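Local coordinates for uncharacterized peroxidase-related protein (Silicibacter sp., PDB 2PFX) that is an uncharacterised peroxidase-related protein of the carboxymuconolactone decarboxylase (AhpD-like) family, probably a peroxide-reducing or related oxidoreductase, at the interface of chains A and B and the interface of chains A and C. Residues are numbered along the deposited sequence; one frame, centred on the assembly and turned at random. Chains: chain A/B/C, Uncharacterized peroxidase-related protein.

Contact 1: the interface of chains A and B. Residues chain A 87, 91, 181, 184, 187; chain B 105, 108-109, 112, 116.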
loop_
_atom_site.group_PDB
_atom_site.type_symbol
_atom_site.label_atom_id
_atom_site.label_comp_id
_atom_site.label_asym_id
_atom_site.label_seq_id
_atom_site.Cartn_x
_atom_site.Cartn_y
_atom_site.Cartn_z
ATOM N N PHE A 87 -15.134 -8.358 -10.961
ATOM C CA PHE A 87 -15.524 -9.331 -11.978
ATOM C C PHE A 87 -16.779 -8.953 -12.748
ATOM O O PHE A 87 -16.743 -9.017 -13.982
ATOM C CB PHE A 87 -15.717 -10.717 -11.314
ATOM C CG PHE A 87 -16.016 -11.838 -12.293
ATOM C CD1 PHE A 87 -15.197 -12.187 -13.346
ATOM C CD2 PHE A 87 -17.196 -12.554 -12.146
ATOM C CE1 PHE A 87 -15.543 -13.183 -14.237
ATOM C CE2 PHE A 87 -17.531 -13.562 -13.013
ATOM C CZ PHE A 87 -16.710 -13.901 -14.077
ATOM N N VAL A 91 -16.572 -7.771 -16.757
ATOM C CA VAL A 91 -17.225 -8.556 -17.797
ATOM C C VAL A 91 -18.263 -7.745 -18.559
ATOM O O VAL A 91 -18.264 -7.763 -19.798
ATOM C CB VAL A 91 -17.891 -9.801 -17.169
ATOM C CG1 VAL A 91 -18.764 -10.489 -18.215
ATOM C CG2 VAL A 91 -16.816 -10.700 -16.585
HETATM N N MSE A 181 -23.054 -11.789 -9.990
HETATM C CA MSE A 181 -22.475 -12.534 -11.107
HETATM C C MSE A 181 -22.877 -11.988 -12.455
HETATM O O MSE A 181 -24.063 -11.761 -12.723
HETATM C CB MSE A 181 -22.927 -13.994 -10.963
HETATM C CG MSE A 181 -22.138 -14.764 -9.922
HETATM SE SE MSE A 181 -20.247 -14.861 -10.254
HETATM C CE MSE A 181 -20.502 -15.977 -11.821
ATOM N N ALA A 184 -23.881 -14.894 -18.278
ATOM C CA ALA A 184 -22.908 -15.721 -18.992
ATOM C C ALA A 184 -22.735 -15.280 -20.436
ATOM O O ALA A 184 -21.668 -15.507 -21.004
ATOM C CB ALA A 184 -23.338 -17.179 -18.900
ATOM N N HIS A 187 -19.499 -13.009 -22.021
ATOM C CA HIS A 187 -18.114 -13.415 -22.159
ATOM C C HIS A 187 -17.743 -13.599 -23.621
ATOM O O HIS A 187 -16.645 -13.230 -24.025
ATOM C CB HIS A 187 -17.848 -14.726 -21.402
ATOM C CG HIS A 187 -17.993 -14.583 -19.927
ATOM N ND1 HIS A 187 -17.053 -13.953 -19.146
ATOM C CD2 HIS A 187 -18.977 -14.986 -19.079
ATOM C CE1 HIS A 187 -17.440 -13.987 -17.887
ATOM N NE2 HIS A 187 -18.605 -14.598 -17.808
ATOM N N GLN B 105 -15.077 -18.974 -19.240
ATOM C CA GLN B 105 -15.311 -18.167 -18.043
ATOM C C GLN B 105 -14.261 -18.354 -16.972
ATOM O O GLN B 105 -13.951 -17.429 -16.210
ATOM C CB GLN B 105 -16.684 -18.545 -17.503
ATOM C CG GLN B 105 -17.309 -17.540 -16.554
ATOM C CD GLN B 105 -18.819 -17.751 -16.520
ATOM O OE1 GLN B 105 -19.440 -18.172 -17.502
ATOM N NE2 GLN B 105 -19.374 -17.449 -15.353
ATOM N N GLU B 108 -11.532 -16.038 -17.611
ATOM C CA GLU B 108 -11.902 -14.652 -17.345
ATOM C C GLU B 108 -11.896 -14.373 -15.868
ATOM O O GLU B 108 -11.444 -13.347 -15.380
ATOM C CB GLU B 108 -13.280 -14.400 -17.950
ATOM C CG GLU B 108 -13.253 -14.505 -19.480
ATOM C CD GLU B 108 -12.404 -13.420 -20.112
ATOM O OE1 GLU B 108 -12.828 -12.255 -20.092
ATOM O OE2 GLU B 108 -11.326 -13.729 -20.641
HETATM N N MSE B 109 -12.416 -15.368 -15.134
HETATM C CA MSE B 109 -12.396 -15.195 -13.681
HETATM C C MSE B 109 -11.001 -15.043 -13.130
HETATM O O MSE B 109 -10.747 -14.226 -12.243
HETATM C CB MSE B 109 -13.110 -16.407 -13.052
HETATM C CG MSE B 109 -14.626 -16.429 -13.329
HETATM SE SE MSE B 109 -15.288 -18.127 -12.658
HETATM C CE MSE B 109 -17.018 -17.410 -12.280
HETATM N N MSE B 112 -9.448 -11.633 -13.894
HETATM C CA MSE B 112 -10.123 -10.504 -13.297
HETATM C C MSE B 112 -10.165 -10.486 -11.790
HETATM O O MSE B 112 -9.795 -9.501 -11.130
HETATM C CB MSE B 112 -11.575 -10.451 -13.800
HETATM C CG MSE B 112 -11.643 -10.143 -15.292
HETATM SE SE MSE B 112 -13.411 -10.404 -15.970
HETATM C CE MSE B 112 -13.017 -9.801 -17.750
ATOM N N VAL B 116 -13.477 -15.161 -7.207
ATOM C CA VAL B 116 -14.856 -15.472 -7.522
ATOM C C VAL B 116 -15.005 -16.885 -8.097
ATOM O O VAL B 116 -16.128 -17.353 -8.287
ATOM C CB VAL B 116 -15.498 -14.537 -8.576
ATOM C CG1 VAL B 116 -15.463 -13.096 -8.085
ATOM C CG2 VAL B 116 -14.819 -14.742 -9.916
#
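Apolar packing forms most of this A–B patch, and no nitrogen or oxygen of one chain lies within bonding distance of the other. A:Phe87 is its main wedge: CG stands anti to the backbone N (chi1 -175°), sending the ring into chain B. CZ of A:Phe87 meets CG of selenomethionine B:Met109 at 3.4 Å, the side chains crossing obliquely. CD1 of A:Phe87 touches SE of B:Met112 at 3.6 Å, and CG2 of B:Val116 lies 3.9 Å above one face of the A:Phe87 ring, toward the rim. SE of the extended B:Met112 also sits 3.5 Å from CG2 of A:Val91. CE of B:Met109 meets CE of A:Met181 at 3.8 Å.

Flat polar groups meet without bonding. The A:His187 ring and B:Gln105 amide have planes 22° apart, NE2 of A:His187 3.4 Å from CD of B:Gln105; the glutamine is poorly ordered, so this contact is loosely defined. ND1 of A:His187 stays 4.7 Å from OE1 of B:Glu108.

In the fold, helix 87-101, the loop at A:Met181 and the short 3-10 helix 184-188 of chain A face helix 104-112 and the 114-116 turn of chain B. A:Phe87 lies between the two cysteines of a CXXC motif, the likely redox site, so the partner packs right beside it.

Contact 2: the interface of chains A and C. Residues chain A 53-54, 57, 163, 166-167, 170; chain C 44, 53-54, 57, 166, 170.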
loop_
_atom_site.group_PDB
_atom_site.type_symbol
_atom_site.label_atom_id
_atom_site.label_comp_id
_atom_site.label_asym_id
_atom_site.label_seq_id
_atom_site.Cartn_x
_atom_site.Cartn_y
_atom_site.Cartn_z
ATOM N N ALA A 53 -34.077 4.205 -8.954
ATOM C CA ALA A 53 -33.012 5.151 -8.601
ATOM C C ALA A 53 -31.661 4.778 -9.190
ATOM O O ALA A 53 -30.833 5.619 -9.563
ATOM C CB ALA A 53 -32.910 5.238 -7.080
ATOM N N PHE A 54 -31.466 3.451 -9.236
ATOM C CA PHE A 54 -30.234 2.916 -9.787
ATOM C C PHE A 54 -30.166 3.242 -11.282
ATOM O O PHE A 54 -29.225 3.806 -11.812
ATOM C CB PHE A 54 -30.136 1.396 -9.569
ATOM C CG PHE A 54 -28.889 0.849 -10.251
ATOM C CD1 PHE A 54 -27.646 1.044 -9.680
ATOM C CD2 PHE A 54 -28.988 0.170 -11.444
ATOM C CE1 PHE A 54 -26.518 0.549 -10.298
ATOM C CE2 PHE A 54 -27.872 -0.326 -12.079
ATOM C CZ PHE A 54 -26.627 -0.107 -11.498
HETATM N N MSE A 57 -29.859 6.901 -12.457
HETATM C CA MSE A 57 -28.499 7.401 -12.384
HETATM C C MSE A 57 -27.636 6.770 -13.462
HETATM O O MSE A 57 -26.923 7.505 -14.143
HETATM C CB MSE A 57 -27.929 7.121 -10.993
HETATM C CG MSE A 57 -26.499 7.622 -10.890
HETATM SE SE MSE A 57 -25.771 7.612 -9.137
HETATM C CE MSE A 57 -26.918 9.024 -8.512
ATOM N N ASN A 163 -18.085 11.967 -12.202
ATOM C CA ASN A 163 -19.287 11.233 -11.767
ATOM C C ASN A 163 -19.293 9.816 -12.304
ATOM O O ASN A 163 -19.674 8.887 -11.581
ATOM C CB ASN A 163 -20.543 12.010 -12.157
ATOM C CG ASN A 163 -20.890 13.009 -11.069
ATOM O OD1 ASN A 163 -21.747 12.736 -10.227
ATOM N ND2 ASN A 163 -20.215 14.150 -11.085
ATOM N N GLY A 166 -16.768 7.991 -10.104
ATOM C CA GLY A 166 -17.339 7.734 -8.784
ATOM C C GLY A 166 -18.416 6.668 -8.827
ATOM O O GLY A 166 -18.454 5.804 -7.941
ATOM N N PHE A 167 -19.268 6.720 -9.841
ATOM C CA PHE A 167 -20.337 5.725 -9.971
ATOM C C PHE A 167 -19.772 4.316 -10.025
ATOM O O PHE A 167 -20.317 3.468 -9.323
ATOM C CB PHE A 167 -21.201 6.033 -11.190
ATOM C CG PHE A 167 -22.420 5.163 -11.396
ATOM C CD1 PHE A 167 -23.514 5.186 -10.550
ATOM C CD2 PHE A 167 -22.424 4.305 -12.484
ATOM C CE1 PHE A 167 -24.593 4.357 -10.796
ATOM C CE2 PHE A 167 -23.496 3.496 -12.769
ATOM C CZ PHE A 167 -24.581 3.552 -11.918
HETATM N N MSE A 170 -18.781 2.945 -6.854
HETATM C CA MSE A 170 -19.931 2.476 -6.079
HETATM C C MSE A 170 -20.285 1.068 -6.575
HETATM O O MSE A 170 -20.319 0.118 -5.802
HETATM C CB MSE A 170 -21.165 3.354 -6.167
HETATM C CG MSE A 170 -22.469 2.723 -5.657
HETATM SE SE MSE A 170 -23.935 3.991 -5.764
HETATM C CE MSE A 170 -24.228 3.563 -7.618
ATOM N N TYR C 44 -24.908 19.929 -8.235
ATOM C CA TYR C 44 -25.609 19.127 -9.239
ATOM C C TYR C 44 -26.692 19.959 -9.933
ATOM O O TYR C 44 -27.142 19.620 -11.030
ATOM C CB TYR C 44 -26.276 17.874 -8.679
ATOM C CG TYR C 44 -25.282 16.759 -8.432
ATOM C CD1 TYR C 44 -24.560 16.681 -7.240
ATOM C CD2 TYR C 44 -25.068 15.805 -9.405
ATOM C CE1 TYR C 44 -23.647 15.643 -7.054
ATOM C CE2 TYR C 44 -24.161 14.770 -9.221
ATOM C CZ TYR C 44 -23.462 14.698 -8.034
ATOM O OH TYR C 44 -22.553 13.662 -7.869
ATOM N N ALA C 53 -31.490 12.708 -10.147
ATOM C CA ALA C 53 -30.983 11.330 -10.029
ATOM C C ALA C 53 -30.178 11.184 -8.749
ATOM O O ALA C 53 -30.262 10.141 -8.085
ATOM C CB ALA C 53 -30.183 10.968 -11.260
ATOM N N PHE C 54 -29.442 12.245 -8.405
ATOM C CA PHE C 54 -28.629 12.224 -7.195
ATOM C C PHE C 54 -29.544 12.164 -5.979
ATOM O O PHE C 54 -29.385 11.317 -5.101
ATOM C CB PHE C 54 -27.696 13.440 -7.105
ATOM C CG PHE C 54 -26.937 13.496 -5.785
ATOM C CD1 PHE C 54 -25.777 12.746 -5.631
ATOM C CD2 PHE C 54 -27.369 14.287 -4.739
ATOM C CE1 PHE C 54 -25.080 12.783 -4.443
ATOM C CE2 PHE C 54 -26.690 14.312 -3.531
ATOM C CZ PHE C 54 -25.544 13.554 -3.403
HETATM N N MSE C 57 -31.448 8.923 -5.277
HETATM C CA MSE C 57 -30.636 7.848 -4.729
HETATM C C MSE C 57 -30.238 8.167 -3.290
HETATM O O MSE C 57 -30.339 7.285 -2.450
HETATM C CB MSE C 57 -29.394 7.594 -5.585
HETATM C CG MSE C 57 -28.542 6.455 -5.021
HETATM SE SE MSE C 57 -27.032 6.016 -6.140
HETATM C CE MSE C 57 -28.183 5.012 -7.329
ATOM N N GLY C 166 -21.110 1.776 -0.910
ATOM C CA GLY C 166 -20.640 2.068 -2.280
ATOM C C GLY C 166 -20.991 3.514 -2.595
ATOM O O GLY C 166 -20.202 4.209 -3.222
HETATM N N MSE C 170 -18.590 6.698 -4.051
HETATM C CA MSE C 170 -18.792 7.552 -5.225
HETATM C C MSE C 170 -18.701 9.012 -4.792
HETATM O O MSE C 170 -17.905 9.771 -5.324
HETATM C CB MSE C 170 -20.106 7.309 -5.942
HETATM C CG MSE C 170 -20.673 8.430 -6.801
HETATM SE SE MSE C 170 -22.348 7.970 -7.641
HETATM C CE MSE C 170 -23.322 8.262 -6.011
HETATM O O HOH W 1 -31.661 8.121 -9.045
#
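Selenomethionine packing dominates this patch of the two-fold A–C interface; methionine sulfur would stand in place of selenium in the native protein. A:Met57 and C:Met57 cross at about a right angle, their SE atoms 3.6 Å apart. Each also meets the other chain's Met170 tip to tip: SE of A:Met170 lies 3.7 Å from SE of C:Met57, and the reciprocal pair is similar. All four side chains start with CG anti to the backbone N and bend at chi3, as in A:Met57 (chi1 179°, chi3 -69°), which turns the methyl aside and leaves the SE atoms facing one another. The CE of C:Met57 consequently rests 3.8 Å from CA of A:Phe54. Backbone approach is close as well, CA of A:Gly166 lying 3.8 Å from CA of C:Met170, a spacing suited to a residue without a side chain.

Polar links flank the methionine cluster. The phenol OH of C:Tyr44 donates to the amide OD1 of A:Asn163 at 2.7 Å, tip to tip, in the carbonyl plane and on a lone pair, with amide and ring planes 87° apart. An alanine at A:Asn163 has no amide oxygen to receive the tyrosine hydroxyl, and would probably loosen the hold of C:Tyr44 on helix 155-178. Water 1 bridges the carbonyl O atoms of A:Ala53 (2.7 Å) and C:Ala53 (2.6 Å).

Helices 48-63 and 155-178 of both chains supply the packed core, with helix 39-44 of chain C adding the tyrosine at its end.

Contact 3: the interface of chains A and C. Residues chain A 133-134, 137-138, 166, 169; chain C 84, 169, 172-173, 176-177.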
loop_
_atom_site.group_PDB
_atom_site.type_symbol
_atom_site.label_atom_id
_atom_site.label_comp_id
_atom_site.label_asym_id
_atom_site.label_seq_id
_atom_site.Cartn_x
_atom_site.Cartn_y
_atom_site.Cartn_z
HETATM N N MSE A 133 -8.430 9.123 -9.163
HETATM C CA MSE A 133 -9.624 9.230 -8.349
HETATM C C MSE A 133 -9.941 7.908 -7.657
HETATM O O MSE A 133 -10.404 7.850 -6.528
HETATM C CB MSE A 133 -10.819 9.572 -9.230
HETATM C CG MSE A 133 -10.977 11.038 -9.580
HETATM SE SE MSE A 133 -12.514 11.406 -10.612
HETATM C CE MSE A 133 -13.796 10.925 -9.283
ATOM N N THR A 134 -9.660 6.832 -8.381
ATOM C CA THR A 134 -9.996 5.505 -7.875
ATOM C C THR A 134 -9.050 5.117 -6.756
ATOM O O THR A 134 -9.469 4.615 -5.699
ATOM C CB THR A 134 -10.018 4.502 -9.035
ATOM O OG1 THR A 134 -11.094 4.860 -9.920
ATOM C CG2 THR A 134 -10.318 3.088 -8.533
ATOM N N SER A 137 -8.380 9.714 -4.392
ATOM C CA SER A 137 -9.111 10.933 -4.711
ATOM C C SER A 137 -8.722 12.123 -3.850
ATOM O O SER A 137 -8.790 13.269 -4.306
ATOM C CB SER A 137 -10.623 10.662 -4.626
ATOM O OG SER A 137 -11.050 10.231 -3.353
ATOM N N ALA A 138 -8.290 11.880 -2.608
ATOM C CA ALA A 138 -7.954 12.978 -1.707
ATOM C C ALA A 138 -6.744 13.767 -2.194
ATOM O O ALA A 138 -6.533 14.909 -1.795
ATOM C CB ALA A 138 -7.685 12.469 -0.296
ATOM N N GLY A 166 -16.768 7.991 -10.104
ATOM C CA GLY A 166 -17.339 7.734 -8.784
ATOM C C GLY A 166 -18.416 6.668 -8.827
ATOM O O GLY A 166 -18.454 5.804 -7.941
ATOM N N ASN A 169 -16.995 3.333 -8.842
ATOM C CA ASN A 169 -16.431 3.023 -7.524
ATOM C C ASN A 169 -17.540 2.569 -6.557
ATOM O O ASN A 169 -17.300 1.896 -5.538
ATOM C CB ASN A 169 -15.679 4.242 -6.979
ATOM C CG ASN A 169 -14.228 4.179 -7.452
ATOM O OD1 ASN A 169 -13.450 3.416 -6.888
ATOM N ND2 ASN A 169 -13.895 4.919 -8.488
ATOM N N ASN C 84 -11.331 7.527 2.954
ATOM C CA ASN C 84 -11.001 8.228 1.719
ATOM C C ASN C 84 -10.540 9.670 1.936
ATOM O O ASN C 84 -10.184 10.327 0.940
ATOM C CB ASN C 84 -12.196 8.260 0.766
ATOM C CG ASN C 84 -12.502 6.860 0.255
ATOM O OD1 ASN C 84 -11.591 6.064 0.052
ATOM N ND2 ASN C 84 -13.782 6.594 0.065
ATOM N N ASN C 169 -18.481 5.777 -1.474
ATOM C CA ASN C 169 -17.259 5.637 -2.281
ATOM C C ASN C 169 -17.373 6.440 -3.581
ATOM O O ASN C 169 -16.346 6.853 -4.145
ATOM C CB ASN C 169 -16.911 4.167 -2.538
ATOM C CG ASN C 169 -16.068 3.675 -1.367
ATOM O OD1 ASN C 169 -14.866 3.899 -1.343
ATOM N ND2 ASN C 169 -16.698 3.035 -0.381
ATOM N N ASN C 172 -17.559 10.558 -2.166
ATOM C CA ASN C 172 -16.254 11.048 -1.739
ATOM C C ASN C 172 -15.364 11.414 -2.913
ATOM O O ASN C 172 -14.645 12.385 -2.824
ATOM C CB ASN C 172 -15.517 9.966 -0.943
ATOM C CG ASN C 172 -16.091 9.568 0.389
ATOM O OD1 ASN C 172 -15.575 8.686 1.093
ATOM N ND2 ASN C 172 -17.196 10.197 0.715
ATOM N N ARG C 173 -15.438 10.573 -3.943
ATOM C CA ARG C 173 -14.532 10.756 -5.073
ATOM C C ARG C 173 -14.932 11.992 -5.863
ATOM O O ARG C 173 -14.069 12.770 -6.276
ATOM C CB ARG C 173 -14.532 9.466 -5.903
ATOM C CG ARG C 173 -13.631 8.438 -5.192
ATOM C CD ARG C 173 -13.502 7.124 -5.955
ATOM N NE ARG C 173 -12.528 6.298 -5.269
ATOM C CZ ARG C 173 -12.675 5.513 -4.228
ATOM N NH1 ARG C 173 -13.849 5.385 -3.639
ATOM N NH2 ARG C 173 -11.635 4.832 -3.746
ATOM N N SER C 176 -14.036 15.087 -3.692
ATOM C CA SER C 176 -12.611 15.338 -3.600
ATOM C C SER C 176 -12.075 15.722 -4.965
ATOM O O SER C 176 -11.273 16.655 -5.044
ATOM C CB SER C 176 -11.890 14.120 -3.027
ATOM O OG SER C 176 -12.058 14.094 -1.609
ATOM N N ALA C 177 -12.502 15.041 -6.012
ATOM C CA ALA C 177 -11.932 15.372 -7.317
ATOM C C ALA C 177 -12.313 16.754 -7.795
ATOM O O ALA C 177 -11.593 17.320 -8.631
ATOM C CB ALA C 177 -12.381 14.355 -8.354
HETATM O O HOH W 2 -11.825 11.428 -1.022
HETATM O O HOH W 3 -8.446 9.293 -1.025
#
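The long helix 155-178 of chain C presents C:Arg173 to the C-terminal end of helix 121-136 in chain A, where backbone carbonyls receive its guanidinium. NE of C:Arg173 donates to O of A:Met133 at 2.9 Å, from above the carbonyl plane and well bent (134° at H). NH2 of C:Arg173 donates to O of A:Thr134 at 2.9 Å, in the carbonyl plane and on a lone pair. The extended chain from CG to NE carries the group across the interface, and the partial negative charge of the helix end would be expected to favour it.

Further direct contacts fix its rotation. NH1 of C:Arg173 turns back to its own chain, giving bonds to O and OD1 of C:Asn169, both 2.9 Å long. Over one guanidinium face lies the A:Asn169 amide, stacked with planes 2° apart and its OD1 3.4 Å above the centre of the C:Arg173 group. In the second shell, ND2 of C:Asn84 donates to OD1 of C:Asn169, and OG1 of A:Thr134 steadies the stacked amide by a nearly straight bond (172° at H) from ND2 of A:Asn169.

Beside the arginine, SE of A:Met133 packs on CB of C:Ala177 at 3.7 Å. Water 2 joins OG of A:Ser137, OG of C:Ser176 and O of C:Asn84, while water 3 links N of A:Ala138 to that same carbonyl.

The site thus joins helices 121-136 and 155-178 and the short 137-139 turn of chain A to helices 155-178 and 70-84 of chain C.

Contacts 2 and 3 belong to the same A–C interface: their C-alpha centres are about 13 Å apart and they share A:Gly166. Helix 155-178 of both chains runs through the two, linking a methionine-rich apolar patch to a polar one. Contact 1 lies on a different surface of chain A, its C-alpha centre about 24 Å from that of contact 2 and 25 Å from that of contact 3, and uses separate elements. Chain A can therefore engage B and C at once through two distinct two-fold interfaces, a combination consistent with the six-copy deposited assembly, although the structure alone does not show that this hexamer forms in solution.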